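Local coordinates for protein cytochrome P450 (Bacillus megaterium, PDB 5L92) that binds heme and corticosterone and, as a cytochrome P450 monooxygenase, probably oxidises steroids with molecular oxygen, at residues I167-P172 with T390-L395; E21-F26 with I251-Y256; N340-F345 with L357-A362; M145-I150 with L238-G243. One frame throughout, in Å; residues are numbered along the deposited sequence.

Interaction 1 (I167-P172 with T390-L395). With C0R (corticosterone), chain D.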
# COMPACT_ATOMS: atom_id res chain seq x y z
N ILE A 167 -5.57 10.75 7.04
CA ILE A 167 -4.80 11.98 7.18
C ILE A 167 -3.33 11.73 6.84
O ILE A 167 -2.73 12.47 6.04
CB ILE A 167 -4.96 12.55 8.60
CG1 ILE A 167 -6.37 13.13 8.73
CG2 ILE A 167 -3.83 13.60 8.90
CD1 ILE A 167 -6.73 13.61 10.14
N ILE A 168 -2.73 10.68 7.43
CA ILE A 168 -1.30 10.44 7.24
C ILE A 168 -0.96 10.22 5.77
O ILE A 168 0.09 10.68 5.30
CB ILE A 168 -0.82 9.25 8.10
CG1 ILE A 168 -0.91 9.58 9.59
CG2 ILE A 168 0.62 8.91 7.77
CD1 ILE A 168 -0.05 10.78 10.01
N VAL A 169 -1.80 9.50 5.01
CA VAL A 169 -1.45 9.29 3.59
C VAL A 169 -2.02 10.38 2.67
O VAL A 169 -1.73 10.38 1.46
CB VAL A 169 -1.86 7.88 3.08
CG1 VAL A 169 -1.19 6.75 3.89
CG2 VAL A 169 -3.36 7.73 3.02
N ALA A 170 -2.79 11.32 3.21
CA ALA A 170 -3.45 12.33 2.39
C ALA A 170 -2.45 13.22 1.65
O ALA A 170 -1.39 13.58 2.17
CB ALA A 170 -4.37 13.18 3.26
N GLY A 171 -2.77 13.49 0.40
CA GLY A 171 -2.07 14.49 -0.38
C GLY A 171 -2.87 15.77 -0.44
O GLY A 171 -4.08 15.81 -0.20
N PRO A 172 -2.20 16.87 -0.75
CA PRO A 172 -2.86 18.17 -0.72
C PRO A 172 -3.81 18.36 -1.90
O PRO A 172 -3.63 17.78 -2.97
CB PRO A 172 -1.68 19.14 -0.79
CG PRO A 172 -0.69 18.40 -1.62
CD PRO A 172 -0.81 16.96 -1.22
N THR A 390 -0.68 11.07 -3.06
CA THR A 390 0.43 10.56 -3.85
C THR A 390 1.05 9.31 -3.24
O THR A 390 1.78 8.61 -3.92
CB THR A 390 1.54 11.63 -4.07
OG1 THR A 390 2.34 11.77 -2.90
CG2 THR A 390 0.98 12.94 -4.40
N PHE A 391 0.76 9.02 -1.96
CA PHE A 391 1.31 7.83 -1.34
C PHE A 391 0.50 6.57 -1.69
O PHE A 391 1.08 5.47 -1.70
CB PHE A 391 1.37 8.01 0.18
CG PHE A 391 2.30 9.08 0.64
CD1 PHE A 391 3.67 8.98 0.43
CD2 PHE A 391 1.82 10.16 1.36
CE1 PHE A 391 4.54 9.97 0.91
CE2 PHE A 391 2.67 11.15 1.85
CZ PHE A 391 4.03 11.06 1.63
N VAL A 392 -0.80 6.70 -1.99
CA VAL A 392 -1.60 5.54 -2.39
C VAL A 392 -2.43 5.86 -3.63
O VAL A 392 -2.72 7.01 -3.95
CB VAL A 392 -2.51 5.02 -1.24
CG1 VAL A 392 -1.65 4.61 -0.07
CG2 VAL A 392 -3.54 6.06 -0.83
N TYR A 393 -2.83 4.80 -4.32
CA TYR A 393 -3.49 4.91 -5.61
C TYR A 393 -4.73 4.01 -5.57
O TYR A 393 -4.63 2.79 -5.43
CB TYR A 393 -2.52 4.52 -6.72
CG TYR A 393 -3.20 4.37 -8.07
CD1 TYR A 393 -3.39 5.47 -8.89
CD2 TYR A 393 -3.67 3.14 -8.51
CE1 TYR A 393 -4.03 5.34 -10.15
CE2 TYR A 393 -4.30 3.01 -9.76
CZ TYR A 393 -4.47 4.12 -10.57
OH TYR A 393 -5.12 3.98 -11.78
N GLY A 394 -5.91 4.61 -5.61
CA GLY A 394 -7.09 3.80 -5.46
C GLY A 394 -8.32 4.67 -5.54
O GLY A 394 -8.24 5.87 -5.81
N LEU A 395 -9.45 4.04 -5.29
CA LEU A 395 -10.74 4.72 -5.30
C LEU A 395 -11.30 4.83 -3.89
O LEU A 395 -11.13 3.94 -3.07
CB LEU A 395 -11.71 3.98 -6.19
CG LEU A 395 -11.19 3.80 -7.61
CD1 LEU A 395 -12.19 2.97 -8.38
CD2 LEU A 395 -10.95 5.16 -8.31
C1 C0R D . 3.50 2.32 2.16
C2 C0R D . 3.22 0.85 1.81
C3 C0R D . 2.84 -0.09 3.04
C4 C0R D . 2.18 0.63 4.32
C5 C0R D . 2.13 2.15 4.36
C6 C0R D . 1.42 2.87 5.58
C7 C0R D . 2.40 4.04 6.14
C8 C0R D . 2.86 4.97 5.03
C9 C0R D . 3.52 4.22 3.80
C10 C0R D . 2.69 3.03 3.20
C11 C0R D . 4.03 5.32 2.74
C12 C0R D . 4.98 6.45 3.46
C13 C0R D . 4.33 7.16 4.63
C14 C0R D . 3.79 6.02 5.68
C15 C0R D . 3.23 6.74 6.65
C16 C0R D . 4.25 7.99 6.82
C17 C0R D . 5.19 7.88 5.41
C18 C0R D . 3.16 8.07 4.13
C19 C0R D . 1.40 3.51 2.51
C20 C0R D . 5.61 9.28 4.90
C21 C0R D . 7.03 9.56 4.38
O1 C0R D . 2.90 -1.32 3.07
O2 C0R D . 2.99 5.92 2.16
O3 C0R D . 4.81 10.20 4.91
O4 C0R D . 7.02 10.87 3.82
O HOH W 1 -0.04 11.96 -0.60
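V169, at the C-terminal end of helix 158-169, meets F391 in the loop between strands 377-378 and 399-401, a part of the P450 fold that commonly reaches into the substrate site, as it does here. The two residues touch near their roots, V169 CB lying 4.3 Å from F391 CB. From there the F391 ring runs past the helix end with its CD2 corner toward the backbone: V169 O sits at the ring edge, in the ring plane, 3.6 Å from F391 CD2. The face of the ring is thereby turned to the steroid. Methyl C18 of corticosterone stands over the ring centre, 3.6 Å above its plane, in a CH-pi arrangement. Having CG anti to the carbonyl carbon (chi1 -65°) brings the ring to this place. I168 adds a second wall, its CG2 branch 3.6 Å from corticosterone C15. On the other flank of V169 the valines meet methyl to methyl, CG2 of V169 lying 4.2 Å from CG2 of V392. S389 OG ties V169 O to V392 N, and a water makes a second bridge: it donates to V169 O over 3.1 Å and accepts from T390 N at 2.7 Å.

Interaction 2 (E21-F26 with I251-Y256)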
# COMPACT_ATOMS: atom_id res chain seq x y z
N GLU A 21 -8.03 11.83 -15.29
CA GLU A 21 -6.60 11.93 -15.59
C GLU A 21 -5.76 11.54 -14.38
O GLU A 21 -4.80 10.78 -14.51
CB GLU A 21 -6.26 13.34 -16.09
CG GLU A 21 -6.70 13.51 -17.56
CD GLU A 21 -6.81 14.97 -18.02
OE1 GLU A 21 -6.79 15.89 -17.17
OE2 GLU A 21 -6.91 15.17 -19.26
N ARG A 22 -6.13 12.01 -13.18
CA ARG A 22 -5.45 11.56 -11.96
C ARG A 22 -5.45 10.04 -11.80
O ARG A 22 -4.47 9.46 -11.34
CB ARG A 22 -6.12 12.19 -10.73
CG ARG A 22 -6.03 13.70 -10.64
CD ARG A 22 -6.95 14.25 -9.55
NE ARG A 22 -6.21 14.64 -8.34
CZ ARG A 22 -6.09 13.91 -7.23
NH1 ARG A 22 -6.68 12.70 -7.13
NH2 ARG A 22 -5.38 14.42 -6.21
N PHE A 23 -6.55 9.38 -12.13
CA PHE A 23 -6.56 7.94 -11.99
C PHE A 23 -5.93 7.23 -13.17
O PHE A 23 -5.81 6.00 -13.15
CB PHE A 23 -7.98 7.44 -11.79
CG PHE A 23 -8.07 6.07 -11.18
CD1 PHE A 23 -7.50 5.80 -9.95
CD2 PHE A 23 -8.76 5.07 -11.81
CE1 PHE A 23 -7.59 4.51 -9.36
CE2 PHE A 23 -8.87 3.78 -11.24
CZ PHE A 23 -8.29 3.52 -10.00
N ASN A 24 -5.52 7.95 -14.20
CA ASN A 24 -4.88 7.35 -15.38
C ASN A 24 -3.66 8.19 -15.74
O ASN A 24 -3.64 8.93 -16.73
CB ASN A 24 -5.87 7.20 -16.53
CG ASN A 24 -7.02 6.22 -16.20
OD1 ASN A 24 -6.84 5.00 -16.23
ND2 ASN A 24 -8.18 6.76 -15.85
N PRO A 25 -2.61 8.10 -14.93
CA PRO A 25 -1.35 8.80 -15.20
C PRO A 25 -0.47 8.13 -16.25
O PRO A 25 0.63 8.63 -16.52
CB PRO A 25 -0.65 8.79 -13.83
CG PRO A 25 -1.15 7.49 -13.18
CD PRO A 25 -2.57 7.34 -13.65
N PHE A 26 -0.94 7.06 -16.89
CA PHE A 26 -0.03 6.21 -17.65
C PHE A 26 0.42 6.81 -18.98
O PHE A 26 1.51 6.48 -19.44
CB PHE A 26 -0.67 4.83 -17.84
CG PHE A 26 -1.23 4.27 -16.53
CD1 PHE A 26 -0.39 3.86 -15.54
CD2 PHE A 26 -2.59 4.20 -16.32
CE1 PHE A 26 -0.89 3.37 -14.34
CE2 PHE A 26 -3.09 3.71 -15.14
CZ PHE A 26 -2.23 3.32 -14.14
N ILE A 251 -7.78 -4.85 -3.76
CA ILE A 251 -9.04 -5.55 -3.97
C ILE A 251 -9.99 -4.73 -4.84
O ILE A 251 -10.53 -5.22 -5.83
CB ILE A 251 -9.70 -5.90 -2.61
CG1 ILE A 251 -8.77 -6.82 -1.81
CG2 ILE A 251 -11.09 -6.58 -2.82
CD1 ILE A 251 -9.21 -7.12 -0.39
N SER A 252 -10.21 -3.47 -4.44
CA SER A 252 -11.07 -2.57 -5.19
C SER A 252 -10.55 -2.34 -6.60
O SER A 252 -11.32 -2.35 -7.57
CB SER A 252 -11.19 -1.24 -4.45
OG SER A 252 -12.05 -1.42 -3.37
N ASN A 253 -9.24 -2.12 -6.75
CA ASN A 253 -8.67 -1.91 -8.08
C ASN A 253 -8.83 -3.13 -8.96
O ASN A 253 -8.93 -2.99 -10.18
CB ASN A 253 -7.17 -1.55 -8.00
CG ASN A 253 -6.92 -0.16 -7.47
OD1 ASN A 253 -7.86 0.57 -7.19
ND2 ASN A 253 -5.64 0.21 -7.29
N THR A 254 -8.78 -4.34 -8.36
CA THR A 254 -8.98 -5.55 -9.14
C THR A 254 -10.39 -5.58 -9.70
O THR A 254 -10.59 -5.87 -10.88
CB THR A 254 -8.75 -6.82 -8.30
OG1 THR A 254 -7.36 -6.97 -8.01
CG2 THR A 254 -9.19 -8.05 -9.08
N ILE A 255 -11.37 -5.29 -8.85
CA ILE A 255 -12.75 -5.23 -9.29
C ILE A 255 -12.89 -4.18 -10.37
O ILE A 255 -13.58 -4.39 -11.38
CB ILE A 255 -13.68 -4.95 -8.10
CG1 ILE A 255 -13.66 -6.12 -7.08
CG2 ILE A 255 -15.10 -4.68 -8.55
CD1 ILE A 255 -14.21 -7.34 -7.60
N TYR A 256 -12.22 -3.03 -10.19
CA TYR A 256 -12.26 -2.00 -11.22
C TYR A 256 -11.72 -2.53 -12.54
O TYR A 256 -12.32 -2.29 -13.60
CB TYR A 256 -11.50 -0.75 -10.78
CG TYR A 256 -11.70 0.38 -11.77
CD1 TYR A 256 -10.85 0.53 -12.86
CD2 TYR A 256 -12.76 1.25 -11.63
CE1 TYR A 256 -11.05 1.54 -13.77
CE2 TYR A 256 -12.98 2.23 -12.52
CZ TYR A 256 -12.11 2.39 -13.60
OH TYR A 256 -12.33 3.37 -14.51
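F23 and N253 mark the nearest approach of the two backbones, yet their CA atoms stay 10.8 Å apart, so the gap is spanned by side chains. Residues 251-256 are regular helix, in the C-terminal portion of the long distal helix of the P450 fold; 21-26 carries the last residues of the short helix 19-22 into a loop, N24 N still bonding to E21 O. F23 bridges the distance with CG anti to its backbone N (chi1 -160°), which sends the ring out toward the helix. It meets Y256, one turn along from N253, in a T-shaped stack: the edge of F23 points at the face of Y256, with planes at 87° and centroids 5.5 Å apart. F23 CE2 lies over that face toward its rim, 4.0 Å from Y256 CE1. The Y393 ring stacks on F23, and W378 makes an edge-to-face pair with Y256, so the T belongs to a larger aromatic group joining the N-terminal region to this helix. The N253 amide is held by its ND2, which donates to R286 O. Its oxygen comes to the edge of the phenyl ring, near the ring plane, where N253 OD1 lies 4.1 Å from F23 CZ.

Interaction 3 (N340-F345 with L357-A362). With HEM (protoporphyrin IX containing Fe), chain C.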
# COMPACT_ATOMS: atom_id res chain seq x y z
N ASN A 340 5.84 -11.61 -14.98
CA ASN A 340 5.28 -10.39 -14.42
C ASN A 340 6.13 -10.03 -13.20
O ASN A 340 5.77 -10.26 -12.04
CB ASN A 340 3.80 -10.58 -14.07
CG ASN A 340 3.12 -9.28 -13.58
OD1 ASN A 340 3.75 -8.23 -13.45
ND2 ASN A 340 1.84 -9.37 -13.31
N VAL A 341 7.30 -9.46 -13.47
CA VAL A 341 8.25 -9.21 -12.41
C VAL A 341 8.05 -7.77 -11.96
O VAL A 341 8.91 -6.92 -12.15
CB VAL A 341 9.70 -9.50 -12.83
CG1 VAL A 341 10.62 -9.37 -11.60
CG2 VAL A 341 9.82 -10.96 -13.40
N HIS A 342 6.89 -7.50 -11.41
CA HIS A 342 6.59 -6.14 -11.02
C HIS A 342 7.24 -5.84 -9.67
O HIS A 342 7.76 -6.71 -8.98
CB HIS A 342 5.10 -5.95 -10.97
CG HIS A 342 4.47 -6.81 -9.94
ND1 HIS A 342 4.56 -6.53 -8.59
CD2 HIS A 342 3.86 -8.01 -10.03
CE1 HIS A 342 3.96 -7.48 -7.91
NE2 HIS A 342 3.52 -8.39 -8.76
N MET A 343 7.23 -4.56 -9.32
CA MET A 343 7.81 -4.06 -8.09
C MET A 343 6.75 -3.39 -7.23
O MET A 343 7.03 -2.41 -6.54
CB MET A 343 8.96 -3.09 -8.42
CG MET A 343 10.17 -3.81 -9.02
SD MET A 343 11.64 -2.84 -9.39
CE MET A 343 11.11 -2.04 -10.92
N ALA A 344 5.52 -3.88 -7.27
CA ALA A 344 4.45 -3.19 -6.58
C ALA A 344 4.64 -3.26 -5.07
O ALA A 344 4.07 -2.45 -4.35
CB ALA A 344 3.09 -3.77 -7.00
N PHE A 345 5.44 -4.21 -4.59
CA PHE A 345 5.81 -4.31 -3.19
C PHE A 345 7.20 -3.74 -2.93
O PHE A 345 7.77 -3.99 -1.86
CB PHE A 345 5.77 -5.76 -2.73
CG PHE A 345 4.39 -6.34 -2.70
CD1 PHE A 345 3.43 -5.82 -1.87
CD2 PHE A 345 4.04 -7.40 -3.54
CE1 PHE A 345 2.17 -6.35 -1.84
CE2 PHE A 345 2.76 -7.94 -3.49
CZ PHE A 345 1.83 -7.41 -2.66
N LEU A 357 0.49 -11.55 3.37
CA LEU A 357 -0.83 -11.24 3.90
C LEU A 357 -1.69 -10.56 2.86
O LEU A 357 -2.86 -10.92 2.69
CB LEU A 357 -0.71 -10.39 5.16
CG LEU A 357 -2.02 -9.95 5.79
CD1 LEU A 357 -2.81 -11.18 6.24
CD2 LEU A 357 -1.80 -9.01 6.97
N ALA A 358 -1.15 -9.56 2.16
CA ALA A 358 -1.94 -8.84 1.17
C ALA A 358 -2.45 -9.81 0.08
O ALA A 358 -3.64 -9.82 -0.24
CB ALA A 358 -1.11 -7.69 0.55
N ARG A 359 -1.58 -10.68 -0.43
CA ARG A 359 -2.01 -11.62 -1.48
C ARG A 359 -3.12 -12.55 -1.01
O ARG A 359 -4.08 -12.81 -1.75
CB ARG A 359 -0.81 -12.40 -1.97
CG ARG A 359 0.09 -11.52 -2.79
CD ARG A 359 1.48 -12.10 -2.98
NE ARG A 359 2.09 -11.52 -4.18
CZ ARG A 359 3.38 -11.22 -4.31
NH1 ARG A 359 4.22 -11.44 -3.31
NH2 ARG A 359 3.84 -10.68 -5.45
N ILE A 360 -3.01 -13.08 0.22
CA ILE A 360 -4.01 -14.01 0.71
C ILE A 360 -5.32 -13.29 1.07
O ILE A 360 -6.41 -13.80 0.77
CB ILE A 360 -3.45 -14.84 1.88
CG1 ILE A 360 -4.15 -16.17 1.97
CG2 ILE A 360 -3.61 -14.15 3.24
CD1 ILE A 360 -3.62 -17.17 0.97
N GLU A 361 -5.25 -12.12 1.70
CA GLU A 361 -6.47 -11.33 1.88
C GLU A 361 -7.16 -11.08 0.54
O GLU A 361 -8.38 -11.24 0.42
CB GLU A 361 -6.15 -9.97 2.55
CG GLU A 361 -5.81 -10.01 4.07
CD GLU A 361 -5.11 -8.70 4.61
OE1 GLU A 361 -4.58 -7.86 3.82
OE2 GLU A 361 -5.10 -8.52 5.85
N ALA A 362 -6.40 -10.66 -0.46
CA ALA A 362 -7.01 -10.31 -1.75
C ALA A 362 -7.65 -11.53 -2.42
O ALA A 362 -8.81 -11.49 -2.83
CB ALA A 362 -5.94 -9.70 -2.64
CHA HEM C . 6.85 -1.78 2.70
CHB HEM C . 3.42 -1.84 -0.79
CHC HEM C . 0.40 -4.21 2.10
CHD HEM C . 3.62 -3.69 5.68
C1A HEM C . 6.18 -1.64 1.49
C2A HEM C . 6.76 -1.11 0.27
C3A HEM C . 5.81 -1.12 -0.67
C4A HEM C . 4.61 -1.68 -0.11
CMA HEM C . 5.98 -0.64 -2.13
CAA HEM C . 8.22 -0.60 0.11
CBA HEM C . 8.48 0.69 0.89
CGA HEM C . 9.76 1.36 0.47
O1A HEM C . 10.61 0.73 -0.17
O2A HEM C . 9.94 2.56 0.75
C1B HEM C . 2.30 -2.52 -0.35
C2B HEM C . 1.15 -2.92 -1.14
C3B HEM C . 0.31 -3.56 -0.31
C4B HEM C . 0.91 -3.58 1.01
CMB HEM C . 0.98 -2.66 -2.65
CAB HEM C . -1.04 -4.25 -0.59
CBB HEM C . -1.41 -4.69 -1.80
C1C HEM C . 1.01 -4.28 3.33
C2C HEM C . 0.43 -4.81 4.54
C3C HEM C . 1.33 -4.69 5.50
C4C HEM C . 2.49 -4.03 4.98
CMC HEM C . -0.96 -5.48 4.69
CAC HEM C . 1.04 -5.13 6.94
CBC HEM C . 1.82 -6.02 7.54
C1D HEM C . 4.77 -3.13 5.20
C2D HEM C . 5.94 -2.83 6.00
C3D HEM C . 6.86 -2.30 5.18
C4D HEM C . 6.27 -2.24 3.85
CMD HEM C . 6.01 -3.10 7.53
CAD HEM C . 8.29 -1.81 5.52
CBD HEM C . 9.33 -2.92 5.28
CGD HEM C . 10.77 -2.46 5.45
O1D HEM C . 11.66 -3.32 5.66
O2D HEM C . 11.07 -1.25 5.35
NA HEM C . 4.86 -1.99 1.24
NB HEM C . 2.11 -2.93 0.95
NC HEM C . 2.27 -3.80 3.64
ND HEM C . 5.00 -2.73 3.91
FE HEM C . 3.57 -2.96 2.44
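The CE2 corner of F345 stands over the guanidinium face of R359, and this is the tight part of the contact. F345 CE2 is above the centre of that face, 3.4 Å from R359 CZ; the two planes are 67° apart, and R359 NH2 lies near the phenyl plane at its edge. R359 reaches there because its chain is extended from CG to NE. F345 opens the heme-binding signature of P450s, the loop that ends at the axial ligand C352, and the CE1 corner of its ring packs on the heme: F345 CE1 lies 3.6 Å from heme C2B, with A358 CB looser at 4.3 Å. That methyl meets the heme as well, A358 CB being 3.6 Å from the vinyl carbon CAB.

Toward the partly exposed side the contact slackens. H342 NE2 approaches the edge of the guanidinium, near its plane, but stays 4.0 Å from R359 NH2. What joins them is E280, whose OE1 takes a salt bridge from R359 and a hydrogen bond from H342. The imidazole is fixed at its other nitrogen, with A344 N donating to H342 ND1 (3.1 Å, 167°) in the ring plane.

E280 belongs to helix 275-285, which thus flanks the polar side. Helix 355-372 packs through L357 on helix 141-151, and through A358 and A362 on helix 247-260.

Interaction 4 (M145-I150 with L238-G243). With C0R (corticosterone), chain D; HEM (protoporphyrin IX containing Fe), chain C.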
# COMPACT_ATOMS: atom_id res chain seq x y z
N MET A 145 -9.69 -5.28 10.01
CA MET A 145 -10.09 -6.28 10.99
C MET A 145 -8.99 -7.31 11.18
O MET A 145 -8.72 -7.74 12.31
CB MET A 145 -11.39 -6.98 10.56
CG MET A 145 -12.61 -6.12 10.64
SD MET A 145 -13.97 -6.80 9.65
CE MET A 145 -15.39 -6.15 10.47
N VAL A 146 -8.33 -7.70 10.10
CA VAL A 146 -7.16 -8.55 10.22
C VAL A 146 -6.06 -7.84 11.00
O VAL A 146 -5.49 -8.39 11.95
CB VAL A 146 -6.66 -9.00 8.83
CG1 VAL A 146 -5.36 -9.74 8.97
CG2 VAL A 146 -7.68 -9.89 8.15
N ILE A 147 -5.73 -6.60 10.60
CA ILE A 147 -4.60 -5.90 11.23
C ILE A 147 -4.88 -5.58 12.69
O ILE A 147 -3.97 -5.58 13.50
CB ILE A 147 -4.23 -4.62 10.44
CG1 ILE A 147 -2.76 -4.25 10.67
CG2 ILE A 147 -5.08 -3.41 10.90
CD1 ILE A 147 -1.77 -5.24 10.08
N ALA A 148 -6.13 -5.29 13.04
CA ALA A 148 -6.48 -5.07 14.44
C ALA A 148 -6.31 -6.35 15.26
O ALA A 148 -5.87 -6.29 16.42
CB ALA A 148 -7.90 -4.54 14.56
N ASP A 149 -6.61 -7.51 14.67
CA ASP A 149 -6.33 -8.78 15.37
C ASP A 149 -4.84 -9.04 15.49
O ASP A 149 -4.38 -9.52 16.52
CB ASP A 149 -6.99 -9.94 14.64
CG ASP A 149 -8.46 -10.07 14.95
OD1 ASP A 149 -8.97 -9.30 15.80
OD2 ASP A 149 -9.11 -10.94 14.35
N ILE A 150 -4.06 -8.70 14.47
CA ILE A 150 -2.61 -8.91 14.51
C ILE A 150 -1.95 -8.02 15.55
O ILE A 150 -1.03 -8.45 16.26
CB ILE A 150 -2.00 -8.67 13.11
CG1 ILE A 150 -2.34 -9.79 12.14
CG2 ILE A 150 -0.46 -8.53 13.20
CD1 ILE A 150 -1.99 -9.47 10.70
N LEU A 238 2.92 1.90 11.68
CA LEU A 238 3.13 1.54 10.29
C LEU A 238 2.18 0.44 9.86
O LEU A 238 1.54 0.53 8.81
CB LEU A 238 4.58 1.11 10.09
CG LEU A 238 5.04 0.62 8.71
CD1 LEU A 238 4.83 1.69 7.62
CD2 LEU A 238 6.49 0.23 8.83
N LEU A 239 2.03 -0.59 10.70
CA LEU A 239 1.15 -1.70 10.36
C LEU A 239 -0.29 -1.25 10.35
O LEU A 239 -1.06 -1.63 9.46
CB LEU A 239 1.31 -2.87 11.33
CG LEU A 239 2.59 -3.66 11.38
CD1 LEU A 239 2.33 -4.89 12.29
CD2 LEU A 239 3.09 -4.08 10.06
N LEU A 240 -0.66 -0.42 11.33
CA LEU A 240 -2.03 0.07 11.36
C LEU A 240 -2.39 0.78 10.06
O LEU A 240 -3.43 0.51 9.46
CB LEU A 240 -2.24 1.02 12.53
CG LEU A 240 -3.68 1.48 12.67
CD1 LEU A 240 -4.58 0.26 12.93
CD2 LEU A 240 -3.78 2.51 13.78
N ILE A 241 -1.53 1.70 9.63
CA ILE A 241 -1.80 2.48 8.44
C ILE A 241 -1.82 1.57 7.22
O ILE A 241 -2.71 1.66 6.37
CB ILE A 241 -0.77 3.62 8.29
CG1 ILE A 241 -0.85 4.56 9.49
CG2 ILE A 241 -1.04 4.39 7.02
CD1 ILE A 241 0.15 5.70 9.48
N ALA A 242 -0.87 0.63 7.17
CA ALA A 242 -0.88 -0.43 6.15
C ALA A 242 -2.18 -1.22 6.17
O ALA A 242 -2.70 -1.58 5.12
CB ALA A 242 0.29 -1.37 6.40
N GLY A 243 -2.70 -1.51 7.36
CA GLY A 243 -3.96 -2.22 7.48
C GLY A 243 -5.18 -1.42 7.06
O GLY A 243 -6.28 -1.99 6.95
C1 C0R D . 3.50 2.32 2.16
C2 C0R D . 3.22 0.85 1.81
C3 C0R D . 2.84 -0.09 3.04
C4 C0R D . 2.18 0.63 4.32
C5 C0R D . 2.13 2.15 4.36
C6 C0R D . 1.42 2.87 5.58
C7 C0R D . 2.40 4.04 6.14
C8 C0R D . 2.86 4.97 5.03
C9 C0R D . 3.52 4.22 3.80
C10 C0R D . 2.69 3.03 3.20
C11 C0R D . 4.03 5.32 2.74
C12 C0R D . 4.98 6.45 3.46
C13 C0R D . 4.33 7.16 4.63
C14 C0R D . 3.79 6.02 5.68
C15 C0R D . 3.23 6.74 6.65
C16 C0R D . 4.25 7.99 6.82
C17 C0R D . 5.19 7.88 5.41
C18 C0R D . 3.16 8.07 4.13
C19 C0R D . 1.40 3.51 2.51
C20 C0R D . 5.61 9.28 4.90
C21 C0R D . 7.03 9.56 4.38
O1 C0R D . 2.90 -1.32 3.07
O2 C0R D . 2.99 5.92 2.16
O3 C0R D . 4.81 10.20 4.91
O4 C0R D . 7.02 10.87 3.82
CHA HEM C . 6.85 -1.78 2.70
CHB HEM C . 3.42 -1.84 -0.79
CHC HEM C . 0.40 -4.21 2.10
CHD HEM C . 3.62 -3.69 5.68
C1A HEM C . 6.18 -1.64 1.49
C2A HEM C . 6.76 -1.11 0.27
C3A HEM C . 5.81 -1.12 -0.67
C4A HEM C . 4.61 -1.68 -0.11
CMA HEM C . 5.98 -0.64 -2.13
CAA HEM C . 8.22 -0.60 0.11
CBA HEM C . 8.48 0.69 0.89
CGA HEM C . 9.76 1.36 0.47
O1A HEM C . 10.61 0.73 -0.17
O2A HEM C . 9.94 2.56 0.75
C1B HEM C . 2.30 -2.52 -0.35
C2B HEM C . 1.15 -2.92 -1.14
C3B HEM C . 0.31 -3.56 -0.31
C4B HEM C . 0.91 -3.58 1.01
CMB HEM C . 0.98 -2.66 -2.65
CAB HEM C . -1.04 -4.25 -0.59
CBB HEM C . -1.41 -4.69 -1.80
C1C HEM C . 1.01 -4.28 3.33
C2C HEM C . 0.43 -4.81 4.54
C3C HEM C . 1.33 -4.69 5.50
C4C HEM C . 2.49 -4.03 4.98
CMC HEM C . -0.96 -5.48 4.69
CAC HEM C . 1.04 -5.13 6.94
CBC HEM C . 1.82 -6.02 7.54
C1D HEM C . 4.77 -3.13 5.20
C2D HEM C . 5.94 -2.83 6.00
C3D HEM C . 6.86 -2.30 5.18
C4D HEM C . 6.27 -2.24 3.85
CMD HEM C . 6.01 -3.10 7.53
CAD HEM C . 8.29 -1.81 5.52
CBD HEM C . 9.33 -2.92 5.28
CGD HEM C . 10.77 -2.46 5.45
O1D HEM C . 11.66 -3.32 5.66
O2D HEM C . 11.07 -1.25 5.35
NA HEM C . 4.86 -1.99 1.24
NB HEM C . 2.11 -2.93 0.95
NC HEM C . 2.27 -3.80 3.64
ND HEM C . 5.00 -2.73 3.91
FE HEM C . 3.57 -2.96 2.44
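I147 of helix 141-151 packs across L239, L240 and G243 of helix 229-245 in this buried contact. The two helix segments run nearly antiparallel, at 161°, with axes 8.9 Å apart. The backbones come nearest at G243: its CA comes within 5.3 Å of I147 CA, and I147 CG2 rests directly on the glycine backbone, 3.8 Å from G243 CA. The other branch, CG1, is anti to the I147 backbone N (chi1 -155°) and slides over the peptide of L239, where I147 CG1 sits 3.3 Å from L239 O. That oxygen is not left wanting, because it also accepts the helical bond from G243 N. CD1 of I147 continues along to the L239 CB, and L240 adds a methyl beside CG2.

L239 works in both directions. Its CB faces I147, while its CD2 reaches the heme, 3.4 Å from vinyl carbon CBC. From the same turn, I241 and A242 meet the steroid: A242 CB is 3.4 Å from corticosterone C4, and I241 CG2 presses close to C6. The keto oxygen O1 of corticosterone binds the heme iron, FE, at 1.9 Å. A242 and G243 begin the AGxxT sequence ending at T246, so this is the long distal helix of a P450 active site, backed from behind by helix 141-151.

How the interactions relate
Interactions 1, 2 and 4 are buried, whereas interaction 3 runs from the heme out to a partly exposed edge. Interactions 1 and 4 share the steroid and meet where I168 and V169 pack on I241; both are largely apolar, though interaction 1 adds a water bridge. Interactions 3 and 4 share the heme and touch through L357 against V146 and I150. Interaction 2 lies away from the annotated sites and is aromatic in character; it is joined to interaction 1 by Y393 and L395, and to interaction 3 by I251 against A362. Interaction 3 alone of the four has a charged side chain in the contact, R359, paired with E280 outside it.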